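Local atomic coordinates of UV damage endonuclease (Sulfolobus acidocaldarius, PDB entry 3TC3), a protein that probably acts as a metal-dependent endonuclease in DNA excision repair, cutting damaged strands at UV lesions, and binds manganese in its barrel. Residues C61-L66 with G108-E113; S115-M120 with R242-R247; M141-H146 with I159-G164; I250-Q255 with T266-E271. All blocks are in the same frame, centred on the assembly; numbering follows the deposited sequence.

Interaction 1 (C61-L66 with G108-E113); sequences CLKNIL and GDFIKE
NZ of K63 is held by a salt bridge to D106, with a long, weak ion pair to E67 as a second partner, and this keeps CE against the F110 ring. The lysine chain bends at chi2 and chi4 on its way there. Its CE passes 3.8 Å from CD1 of F110, at an oblique slant to the ring. The far part of the same ring meets L66. CE2 of F110 lies 3.8 Å from CB of L66 and 3.5 Å from its O. F110 carries CG anti to its own N (chi1 -176°), which turns the ring across to helix 48-71, where it also packs on L70. The two segments belong to neighbouring outer helices of a TIM barrel, 48-71 and 101-113. Segments 61-66 and 108-113 run nearly parallel, 17° between their directions, with axes 10.6 Å apart at the closest. Deeper in, L66 CD1 sits 3.8 Å from CG1 of I111, and the two side chains cross obliquely. L66 also touches F77 of the strand beneath and I107 of the partner helix. Five residues before L66, C61 is tied to C35 by a disulfide.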
# COMPACT_ATOMS: atom_id res chain seq x y z
N CYS A 61 14.40 -9.95 -7.56
CA CYS A 61 13.85 -10.50 -6.33
C CYS A 61 12.36 -10.33 -6.32
O CYS A 61 11.65 -11.26 -5.95
CB CYS A 61 14.48 -9.78 -5.20
SG CYS A 61 16.21 -10.38 -4.89
N LEU A 62 11.86 -9.16 -6.77
CA LEU A 62 10.37 -9.02 -6.89
C LEU A 62 9.76 -10.09 -7.78
O LEU A 62 8.75 -10.65 -7.40
CB LEU A 62 10.02 -7.59 -7.41
CG LEU A 62 8.49 -7.33 -7.59
CD1 LEU A 62 7.61 -7.51 -6.29
CD2 LEU A 62 8.31 -5.92 -8.15
N LYS A 63 10.39 -10.41 -8.94
CA LYS A 63 9.84 -11.45 -9.79
C LYS A 63 9.86 -12.76 -9.05
O LYS A 63 8.87 -13.47 -9.06
CB LYS A 63 10.68 -11.59 -11.08
CG LYS A 63 10.15 -12.63 -12.03
CD LYS A 63 8.81 -12.31 -12.71
CE LYS A 63 8.24 -13.51 -13.54
NZ LYS A 63 9.09 -13.89 -14.76
N ASN A 64 10.95 -13.05 -8.36
CA ASN A 64 11.04 -14.30 -7.59
C ASN A 64 9.98 -14.38 -6.48
O ASN A 64 9.36 -15.43 -6.29
CB ASN A 64 12.42 -14.47 -7.03
CG ASN A 64 13.43 -14.82 -8.12
OD1 ASN A 64 13.05 -15.26 -9.23
ND2 ASN A 64 14.69 -14.58 -7.83
N ILE A 65 9.75 -13.26 -5.79
CA ILE A 65 8.70 -13.23 -4.82
C ILE A 65 7.32 -13.49 -5.38
O ILE A 65 6.52 -14.22 -4.76
CB ILE A 65 8.76 -11.80 -4.08
CG1 ILE A 65 9.98 -11.68 -3.19
CG2 ILE A 65 7.41 -11.53 -3.31
CD1 ILE A 65 10.14 -10.28 -2.54
N LEU A 66 7.01 -12.87 -6.54
CA LEU A 66 5.67 -13.00 -7.08
C LEU A 66 5.49 -14.48 -7.51
O LEU A 66 4.44 -15.01 -7.35
CB LEU A 66 5.40 -12.05 -8.25
CG LEU A 66 5.39 -10.59 -7.77
CD1 LEU A 66 5.49 -9.71 -9.07
CD2 LEU A 66 4.09 -10.25 -6.93
N GLY A 108 5.14 -7.12 -14.89
CA GLY A 108 3.76 -6.78 -15.12
C GLY A 108 2.96 -7.88 -15.86
O GLY A 108 1.79 -8.14 -15.50
N ASP A 109 3.57 -8.52 -16.85
CA ASP A 109 2.87 -9.64 -17.51
C ASP A 109 2.54 -10.73 -16.57
O ASP A 109 1.42 -11.26 -16.59
CB ASP A 109 3.70 -10.26 -18.67
CG ASP A 109 3.89 -9.31 -19.81
OD1 ASP A 109 3.14 -8.32 -19.96
OD2 ASP A 109 4.84 -9.57 -20.59
N PHE A 110 3.46 -11.03 -15.63
CA PHE A 110 3.23 -12.10 -14.70
C PHE A 110 2.08 -11.74 -13.76
O PHE A 110 1.24 -12.56 -13.43
CB PHE A 110 4.50 -12.35 -13.87
CG PHE A 110 4.37 -13.50 -12.93
CD1 PHE A 110 4.67 -14.81 -13.38
CD2 PHE A 110 3.93 -13.33 -11.59
CE1 PHE A 110 4.55 -15.92 -12.51
CE2 PHE A 110 3.82 -14.45 -10.70
CZ PHE A 110 4.15 -15.75 -11.18
N ILE A 111 2.04 -10.46 -13.37
CA ILE A 111 0.94 -10.03 -12.53
C ILE A 111 -0.44 -10.12 -13.17
O ILE A 111 -1.41 -10.58 -12.54
CB ILE A 111 1.27 -8.58 -12.01
CG1 ILE A 111 2.47 -8.63 -11.05
CG2 ILE A 111 0.08 -7.80 -11.47
CD1 ILE A 111 3.06 -7.19 -10.74
N LYS A 112 -0.51 -9.68 -14.42
CA LYS A 112 -1.79 -9.66 -15.15
C LYS A 112 -2.17 -11.08 -15.53
O LYS A 112 -3.35 -11.43 -15.45
CB LYS A 112 -1.66 -8.78 -16.41
CG LYS A 112 -1.77 -7.33 -16.06
CD LYS A 112 -1.54 -6.42 -17.25
CE LYS A 112 -0.19 -6.58 -17.97
NZ LYS A 112 -0.06 -5.58 -19.10
N GLU A 113 -1.19 -11.90 -15.88
CA GLU A 113 -1.46 -13.33 -16.26
C GLU A 113 -2.02 -14.16 -15.11
O GLU A 113 -2.79 -15.10 -15.29
CB GLU A 113 -0.20 -13.98 -16.75
CG GLU A 113 0.15 -13.66 -18.21
CD GLU A 113 1.63 -13.96 -18.56
OE1 GLU A 113 2.38 -14.50 -17.68
OE2 GLU A 113 2.06 -13.61 -19.69

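Interaction 2 (S115-M120 with R242-R247); sequences SIRISM and RTWKDR
R117 sets off from strand 117-120 with CG opposite its own N (chi1 -172°), then turns at chi2 (102°), which carries the guanidinium over to the 242-247 loop. D246 holds its carboxylate toward R117, with CG lodged between N and the carbonyl carbon. The two groups meet beside R247 O. NH1 of R117 donates to O of R247 at 2.8 Å, with an N-H...O angle of 146°. The oxygen lies at the guanidinium edge, near its plane, but the donor stands above the carbonyl plane. NH2 of R117 adds a weak bond to the same O of R247 at 3.1 Å. NH2 of R117 also lies 3.4 Å from D246 OD2 in a salt bridge. That oxygen is well out of the guanidinium plane, so the attraction is of charge alone. In the TIM barrel, R117 starts the third strand and the loop leads into the seventh, so the contact spans the barrel interior near the N-terminal ends of its strands. D284 of the eighth strand forms a salt bridge to NH1 of both R117 and R247, and probably offsets the two like charges. W244 borders the guanidinium, its CZ3 3.6 Å from NH2 of R117, while its NE1 is hydrogen-bonded to V217 O. A methionine in place of R117 would probably leave R247 O without these donors and D246 without its cationic mate. The R117 side chain also packs on F76 and M249, within the barrel.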
# COMPACT_ATOMS: atom_id res chain seq x y z
N SER A 115 -3.59 -12.87 -12.14
CA SER A 115 -4.61 -12.15 -11.35
C SER A 115 -4.01 -11.72 -9.99
O SER A 115 -4.67 -11.87 -8.96
CB SER A 115 -5.80 -13.07 -11.11
OG SER A 115 -6.43 -13.29 -12.34
N ILE A 116 -2.81 -11.17 -10.02
CA ILE A 116 -2.23 -10.72 -8.76
C ILE A 116 -2.64 -9.25 -8.55
O ILE A 116 -2.60 -8.42 -9.49
CB ILE A 116 -0.74 -10.92 -8.70
CG1 ILE A 116 -0.43 -12.44 -8.76
CG2 ILE A 116 -0.10 -10.23 -7.49
CD1 ILE A 116 1.01 -12.74 -8.93
N ARG A 117 -3.08 -8.91 -7.36
CA ARG A 117 -3.51 -7.50 -7.08
C ARG A 117 -2.32 -6.81 -6.48
O ARG A 117 -1.61 -7.40 -5.68
CB ARG A 117 -4.63 -7.53 -6.07
CG ARG A 117 -5.33 -6.25 -5.78
CD ARG A 117 -6.63 -6.16 -6.46
NE ARG A 117 -7.23 -4.83 -6.38
CZ ARG A 117 -8.27 -4.51 -5.60
NH1 ARG A 117 -8.83 -5.36 -4.71
NH2 ARG A 117 -8.77 -3.28 -5.81
N ILE A 118 -2.16 -5.53 -6.81
CA ILE A 118 -0.95 -4.78 -6.35
C ILE A 118 -1.33 -3.46 -5.65
O ILE A 118 -2.20 -2.68 -6.13
CB ILE A 118 -0.06 -4.43 -7.60
CG1 ILE A 118 0.58 -5.73 -8.18
CG2 ILE A 118 1.06 -3.47 -7.25
CD1 ILE A 118 1.44 -6.53 -7.17
N SER A 119 -0.65 -3.17 -4.56
CA SER A 119 -0.76 -1.85 -3.95
C SER A 119 0.68 -1.35 -3.68
O SER A 119 1.68 -2.11 -3.84
CB SER A 119 -1.53 -1.87 -2.65
OG SER A 119 -0.84 -2.65 -1.70
N MET A 120 0.80 -0.04 -3.44
CA MET A 120 2.04 0.55 -2.96
C MET A 120 1.63 1.57 -1.93
O MET A 120 0.59 2.20 -2.05
CB MET A 120 2.86 1.26 -4.05
CG MET A 120 3.31 0.26 -5.19
SD MET A 120 4.42 1.14 -6.38
CE MET A 120 5.93 1.21 -5.38
N ARG A 242 -18.61 0.72 -0.55
CA ARG A 242 -19.31 1.54 -1.53
C ARG A 242 -18.36 2.59 -2.20
O ARG A 242 -18.73 3.19 -3.20
CB ARG A 242 -20.51 2.18 -0.83
CG ARG A 242 -21.33 1.08 -0.22
CD ARG A 242 -22.76 1.52 0.11
NE ARG A 242 -22.87 2.90 0.62
CZ ARG A 242 -23.23 3.22 1.87
NH1 ARG A 242 -23.52 2.28 2.77
NH2 ARG A 242 -23.27 4.51 2.22
N THR A 243 -17.15 2.78 -1.65
CA THR A 243 -16.20 3.71 -2.26
C THR A 243 -15.33 3.06 -3.31
O THR A 243 -14.60 3.77 -3.96
CB THR A 243 -15.31 4.42 -1.26
OG1 THR A 243 -14.38 3.48 -0.70
CG2 THR A 243 -16.16 5.02 -0.08
N TRP A 244 -15.49 1.74 -3.49
CA TRP A 244 -14.69 1.02 -4.51
C TRP A 244 -15.55 0.65 -5.68
O TRP A 244 -16.66 0.17 -5.49
CB TRP A 244 -14.07 -0.25 -3.91
CG TRP A 244 -13.06 0.06 -2.89
CD1 TRP A 244 -13.30 0.41 -1.58
CD2 TRP A 244 -11.62 -0.10 -3.00
NE1 TRP A 244 -12.08 0.57 -0.88
CE2 TRP A 244 -11.06 0.28 -1.69
CE3 TRP A 244 -10.76 -0.42 -4.03
CZ2 TRP A 244 -9.68 0.34 -1.45
CZ3 TRP A 244 -9.38 -0.40 -3.75
CH2 TRP A 244 -8.87 -0.01 -2.49
N LYS A 245 -14.97 0.68 -6.85
CA LYS A 245 -15.74 0.17 -8.00
C LYS A 245 -15.49 -1.35 -8.12
O LYS A 245 -16.36 -2.10 -8.54
CB LYS A 245 -15.39 0.95 -9.27
CG LYS A 245 -16.35 2.15 -9.41
CD LYS A 245 -15.98 3.11 -10.52
CE LYS A 245 -16.72 4.44 -10.31
NZ LYS A 245 -15.91 5.23 -9.31
N ASP A 246 -14.30 -1.78 -7.66
CA ASP A 246 -13.91 -3.19 -7.70
C ASP A 246 -13.86 -3.75 -6.25
O ASP A 246 -14.42 -3.16 -5.33
CB ASP A 246 -12.57 -3.38 -8.46
CG ASP A 246 -11.50 -2.38 -8.05
OD1 ASP A 246 -11.72 -1.60 -7.11
OD2 ASP A 246 -10.40 -2.34 -8.67
N ARG A 247 -13.22 -4.89 -6.02
CA ARG A 247 -13.17 -5.41 -4.71
C ARG A 247 -12.31 -4.47 -3.78
O ARG A 247 -11.21 -4.07 -4.12
CB ARG A 247 -12.53 -6.78 -4.78
CG ARG A 247 -12.56 -7.49 -3.49
CD ARG A 247 -11.76 -8.74 -3.57
NE ARG A 247 -12.47 -9.76 -4.31
CZ ARG A 247 -12.01 -10.98 -4.49
NH1 ARG A 247 -10.83 -11.35 -4.00
NH2 ARG A 247 -12.75 -11.82 -5.15

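Interaction 3 (M141-H146 with I159-G164); sequences MELKYH and IQIHVG
Hydrocarbon contacts join L143 and H146 to I159 and I161. CD2 of L143 touches both isoleucines, 3.7 Å from CG2 of I159 and 4.0 Å from CG2 of I161. The leucine slants across I159 and meets I161 at about a right angle. H146 gives its CB, which lies 3.7 Å from CD1 of I159. I159 thus divides CG2 and CD1 between two helix residues. The polar bonds lie elsewhere. H146 has CG beside its backbone N (chi1 -75°), which swings the ring back to E142. Its ND1 donates to E142 O at 2.8 Å, nearly straight at 164°, with the oxygen in the ring plane. H146 N reaches that oxygen from the opposite face of its carbonyl plane. NE2 of H146 hydrogen-bonds S81 OG, so the ring is fixed in rotation. Helix 133-153 and strand 158-162 belong to one beta-alpha-beta unit of the TIM barrel; segments 141-146 and 159-162 run roughly antiparallel at 156°. Q160 points the other way, into the barrel, and its NE2 hydrogen-bonds the manganese ligands E195 and D251. With all four touching residues buried and only carbon meeting carbon, shape and burial probably set how 141-146 rests on 159-164.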
# COMPACT_ATOMS: atom_id res chain seq x y z
N MET A 141 5.98 14.60 -6.54
CA MET A 141 7.13 13.91 -7.18
C MET A 141 7.21 12.45 -6.75
O MET A 141 7.44 11.56 -7.63
CB MET A 141 8.49 14.64 -6.99
CG MET A 141 8.47 15.95 -7.71
SD MET A 141 8.19 15.93 -9.55
CE MET A 141 6.30 15.82 -9.92
N GLU A 142 7.02 12.20 -5.44
CA GLU A 142 7.08 10.79 -4.98
C GLU A 142 5.90 9.99 -5.56
O GLU A 142 6.05 8.84 -5.98
CB GLU A 142 7.15 10.82 -3.46
CG GLU A 142 7.33 9.44 -2.83
CD GLU A 142 8.58 8.66 -3.18
OE1 GLU A 142 9.50 9.10 -3.91
OE2 GLU A 142 8.66 7.55 -2.63
N LEU A 143 4.72 10.62 -5.55
CA LEU A 143 3.53 9.97 -6.17
C LEU A 143 3.70 9.71 -7.66
O LEU A 143 3.33 8.59 -8.12
CB LEU A 143 2.26 10.84 -5.90
CG LEU A 143 1.81 10.80 -4.46
CD1 LEU A 143 0.75 11.92 -4.28
CD2 LEU A 143 1.35 9.44 -3.97
N LYS A 144 4.34 10.65 -8.37
CA LYS A 144 4.60 10.47 -9.81
C LYS A 144 5.54 9.28 -10.05
O LYS A 144 5.30 8.45 -10.92
CB LYS A 144 5.27 11.74 -10.33
CG LYS A 144 5.70 11.52 -11.74
CD LYS A 144 6.36 12.77 -12.31
CE LYS A 144 6.61 12.57 -13.85
NZ LYS A 144 7.59 11.50 -14.08
N TYR A 145 6.56 9.08 -9.17
CA TYR A 145 7.39 7.88 -9.33
C TYR A 145 6.59 6.58 -9.13
O TYR A 145 6.81 5.61 -9.87
CB TYR A 145 8.57 7.95 -8.28
CG TYR A 145 9.08 6.60 -7.78
CD1 TYR A 145 9.50 5.59 -8.66
CD2 TYR A 145 9.11 6.34 -6.37
CE1 TYR A 145 9.90 4.31 -8.19
CE2 TYR A 145 9.56 5.13 -5.92
CZ TYR A 145 9.96 4.12 -6.84
OH TYR A 145 10.33 2.88 -6.42
N HIS A 146 5.68 6.59 -8.16
CA HIS A 146 4.88 5.38 -7.96
C HIS A 146 4.00 5.06 -9.16
O HIS A 146 3.94 3.92 -9.57
CB HIS A 146 4.02 5.53 -6.68
CG HIS A 146 4.85 5.37 -5.39
ND1 HIS A 146 5.81 6.28 -4.98
CD2 HIS A 146 4.91 4.29 -4.50
CE1 HIS A 146 6.40 5.78 -3.83
NE2 HIS A 146 5.84 4.61 -3.55
N ILE A 159 -2.26 3.22 -5.17
CA ILE A 159 -1.23 3.93 -4.38
C ILE A 159 -1.97 4.46 -3.22
O ILE A 159 -2.84 5.34 -3.37
CB ILE A 159 -0.59 5.12 -5.23
CG1 ILE A 159 0.06 4.55 -6.49
CG2 ILE A 159 0.39 5.84 -4.33
CD1 ILE A 159 0.39 5.74 -7.52
N GLN A 160 -1.63 3.95 -2.03
CA GLN A 160 -2.41 4.29 -0.81
C GLN A 160 -1.60 5.33 -0.02
O GLN A 160 -0.35 5.18 0.30
CB GLN A 160 -2.65 3.03 0.03
CG GLN A 160 -1.52 2.39 0.59
CD GLN A 160 -2.01 1.06 1.22
OE1 GLN A 160 -2.03 0.05 0.48
NE2 GLN A 160 -2.54 1.09 2.48
N ILE A 161 -2.35 6.34 0.43
CA ILE A 161 -1.74 7.33 1.33
C ILE A 161 -2.65 7.70 2.51
O ILE A 161 -3.80 7.39 2.46
CB ILE A 161 -1.39 8.65 0.60
CG1 ILE A 161 -2.66 9.27 0.02
CG2 ILE A 161 -0.32 8.34 -0.47
CD1 ILE A 161 -2.39 10.78 -0.58
N HIS A 162 -2.04 8.23 3.60
CA HIS A 162 -2.85 8.86 4.64
C HIS A 162 -3.25 10.24 4.20
O HIS A 162 -2.74 10.85 3.21
CB HIS A 162 -2.00 8.91 5.89
CG HIS A 162 -1.84 7.60 6.53
ND1 HIS A 162 -0.65 7.10 6.87
CD2 HIS A 162 -2.79 6.63 6.87
CE1 HIS A 162 -0.83 5.88 7.48
NE2 HIS A 162 -2.13 5.60 7.46
N VAL A 163 -4.22 10.84 4.92
CA VAL A 163 -4.67 12.16 4.57
C VAL A 163 -3.52 13.18 4.72
O VAL A 163 -3.40 14.14 3.94
CB VAL A 163 -5.96 12.55 5.36
CG1 VAL A 163 -6.29 13.94 5.04
CG2 VAL A 163 -7.07 11.66 4.91
N GLY A 164 -2.76 12.96 5.78
CA GLY A 164 -1.58 13.77 5.92
C GLY A 164 -1.57 14.62 7.21
O GLY A 164 -1.74 14.14 8.35

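Interaction 4 (I250-Q255 with T266-E271); sequences IDYSEQ and TTINEE
E254 OE2 takes two hydrogen bonds, one from N269 across the contact and one from Y252 on its own segment. N269 N donates to OE2 of E254 at 2.9 Å, at 158°, arriving on the syn side and 30° out of the carboxylate plane. Y252 OH donates a hydrogen bond to the same OE2 of E254 at 2.7 Å, from the opposite face. A weak bond from N269 N to OE1 of E254, at 3.4 Å, completes the grip. E254 has CG beside its own N (chi1 -61°) and extends beyond it, which lays the carboxylate before the N269 backbone. Removing the acid, as an alanine here does, would probably leave N269 N and Y252 OH without their acceptor and the start of the helix less firmly placed. Next to the bonds lies an apolar touch: I268 CG2 meets the edge of the Y252 ring, 3.7 Å from its CE1. N269 is itself the N-cap of helix 270-279, and its side chain caps N272 N, which probably helps to position its backbone. A carboxylate at this helix start is likely to be favoured by the helix dipole. D251, the residue before Y252, binds manganese. The contact closes the long loop from strand 249-252 to helix 270-279 of a beta-alpha-beta unit; Y252 packs on I285 and L287 of strand 283-287, and I268 on F273 of the helix.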
# COMPACT_ATOMS: atom_id res chain seq x y z
N ILE A 250 -8.30 -4.11 2.20
CA ILE A 250 -8.23 -3.74 3.60
C ILE A 250 -6.83 -4.00 4.13
O ILE A 250 -6.11 -4.91 3.64
CB ILE A 250 -9.26 -4.40 4.51
CG1 ILE A 250 -9.13 -5.85 4.55
CG2 ILE A 250 -10.71 -4.12 3.97
CD1 ILE A 250 -10.28 -6.51 5.38
N ASP A 251 -6.40 -3.22 5.10
CA ASP A 251 -5.11 -3.44 5.82
C ASP A 251 -5.36 -4.10 7.15
O ASP A 251 -6.12 -3.53 7.99
CB ASP A 251 -4.37 -2.15 6.07
CG ASP A 251 -3.71 -1.55 4.81
OD1 ASP A 251 -3.43 -2.22 3.85
OD2 ASP A 251 -3.34 -0.37 4.89
N TYR A 252 -4.84 -5.31 7.35
CA TYR A 252 -5.08 -6.05 8.58
C TYR A 252 -3.82 -5.96 9.44
O TYR A 252 -2.73 -6.36 9.04
CB TYR A 252 -5.43 -7.53 8.30
CG TYR A 252 -5.57 -8.29 9.62
CD1 TYR A 252 -4.45 -8.94 10.24
CD2 TYR A 252 -6.81 -8.40 10.25
CE1 TYR A 252 -4.58 -9.63 11.43
CE2 TYR A 252 -6.98 -9.12 11.36
CZ TYR A 252 -5.86 -9.70 12.03
OH TYR A 252 -6.09 -10.38 13.18
N SER A 253 -4.01 -5.54 10.67
CA SER A 253 -2.94 -5.64 11.68
C SER A 253 -3.50 -5.89 13.03
O SER A 253 -4.71 -6.00 13.17
CB SER A 253 -2.06 -4.37 11.71
OG SER A 253 -0.83 -4.78 12.35
N GLU A 254 -2.58 -6.12 13.97
CA GLU A 254 -2.98 -6.31 15.36
C GLU A 254 -2.02 -5.56 16.25
O GLU A 254 -0.89 -5.26 15.83
CB GLU A 254 -2.91 -7.80 15.78
CG GLU A 254 -3.82 -8.74 14.96
CD GLU A 254 -3.62 -10.12 15.36
OE1 GLU A 254 -3.23 -10.39 16.53
OE2 GLU A 254 -3.89 -11.00 14.55
N GLN A 255 -2.47 -5.32 17.46
CA GLN A 255 -1.65 -4.71 18.45
C GLN A 255 -0.58 -5.68 18.94
O GLN A 255 -0.91 -6.82 19.30
CB GLN A 255 -2.59 -4.25 19.55
CG GLN A 255 -1.77 -3.79 20.81
CD GLN A 255 -1.11 -2.48 20.49
OE1 GLN A 255 -1.76 -1.56 19.93
NE2 GLN A 255 0.20 -2.37 20.79
N THR A 266 4.17 -8.55 15.78
CA THR A 266 5.30 -9.20 15.11
C THR A 266 4.81 -10.43 14.31
O THR A 266 5.57 -10.97 13.49
CB THR A 266 6.38 -9.63 16.14
OG1 THR A 266 5.78 -10.17 17.30
CG2 THR A 266 7.18 -8.38 16.52
N THR A 267 3.56 -10.84 14.55
CA THR A 267 2.96 -11.92 13.72
C THR A 267 1.46 -11.86 13.97
O THR A 267 1.03 -11.26 14.98
CB THR A 267 3.49 -13.33 14.22
OG1 THR A 267 3.12 -14.35 13.25
CG2 THR A 267 2.88 -13.73 15.61
N ILE A 268 0.68 -12.44 13.08
CA ILE A 268 -0.77 -12.45 13.33
C ILE A 268 -1.09 -13.54 14.35
O ILE A 268 -0.43 -14.55 14.48
CB ILE A 268 -1.66 -12.70 12.08
CG1 ILE A 268 -1.31 -14.04 11.41
CG2 ILE A 268 -1.48 -11.54 11.06
CD1 ILE A 268 -2.42 -14.29 10.26
N ASN A 269 -2.16 -13.28 15.12
CA ASN A 269 -2.69 -14.30 15.99
C ASN A 269 -3.85 -15.02 15.28
O ASN A 269 -4.79 -14.39 14.77
CB ASN A 269 -3.20 -13.60 17.27
CG ASN A 269 -3.88 -14.59 18.20
OD1 ASN A 269 -5.02 -15.02 17.98
ND2 ASN A 269 -3.16 -15.00 19.23
N GLU A 270 -3.72 -16.33 15.18
CA GLU A 270 -4.68 -17.06 14.34
C GLU A 270 -6.09 -16.89 14.84
O GLU A 270 -7.02 -16.81 14.01
CB GLU A 270 -4.34 -18.55 14.27
CG GLU A 270 -5.53 -19.43 13.83
CD GLU A 270 -5.18 -20.90 13.61
OE1 GLU A 270 -4.06 -21.32 13.97
OE2 GLU A 270 -6.00 -21.61 13.02
N GLU A 271 -6.31 -16.88 16.16
CA GLU A 271 -7.70 -16.75 16.61
C GLU A 271 -8.25 -15.33 16.32
O GLU A 271 -9.44 -15.17 16.02
CB GLU A 271 -7.79 -17.11 18.12
CG GLU A 271 -6.83 -18.30 18.58
CD GLU A 271 -7.09 -19.55 17.82
OE1 GLU A 271 -8.30 -19.75 17.57
OE2 GLU A 271 -6.14 -20.32 17.46

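All four contacts belong to one eight-stranded TIM barrel. Interactions 1 and 2 touch where helix 101-113 passes through a short loop to strand 117-120: I111 O and I116 N are 2.9 Å apart, probably hydrogen-bonded. Interactions 2 and 3 meet on adjacent strands, with M120 O 2.8 Å from Q160 N, and M120 packs on H146. Interactions 3 and 4 lie on opposite sides of the chain's centre, yet Q160 NE2 reaches D251 OD2 at 2.9 Å. That link leads to the manganese, which E195, D220, D251 and E288 bind. The W244 side chain of interaction 2 is about 11 Å from the metal; interaction 1 lies away from the site.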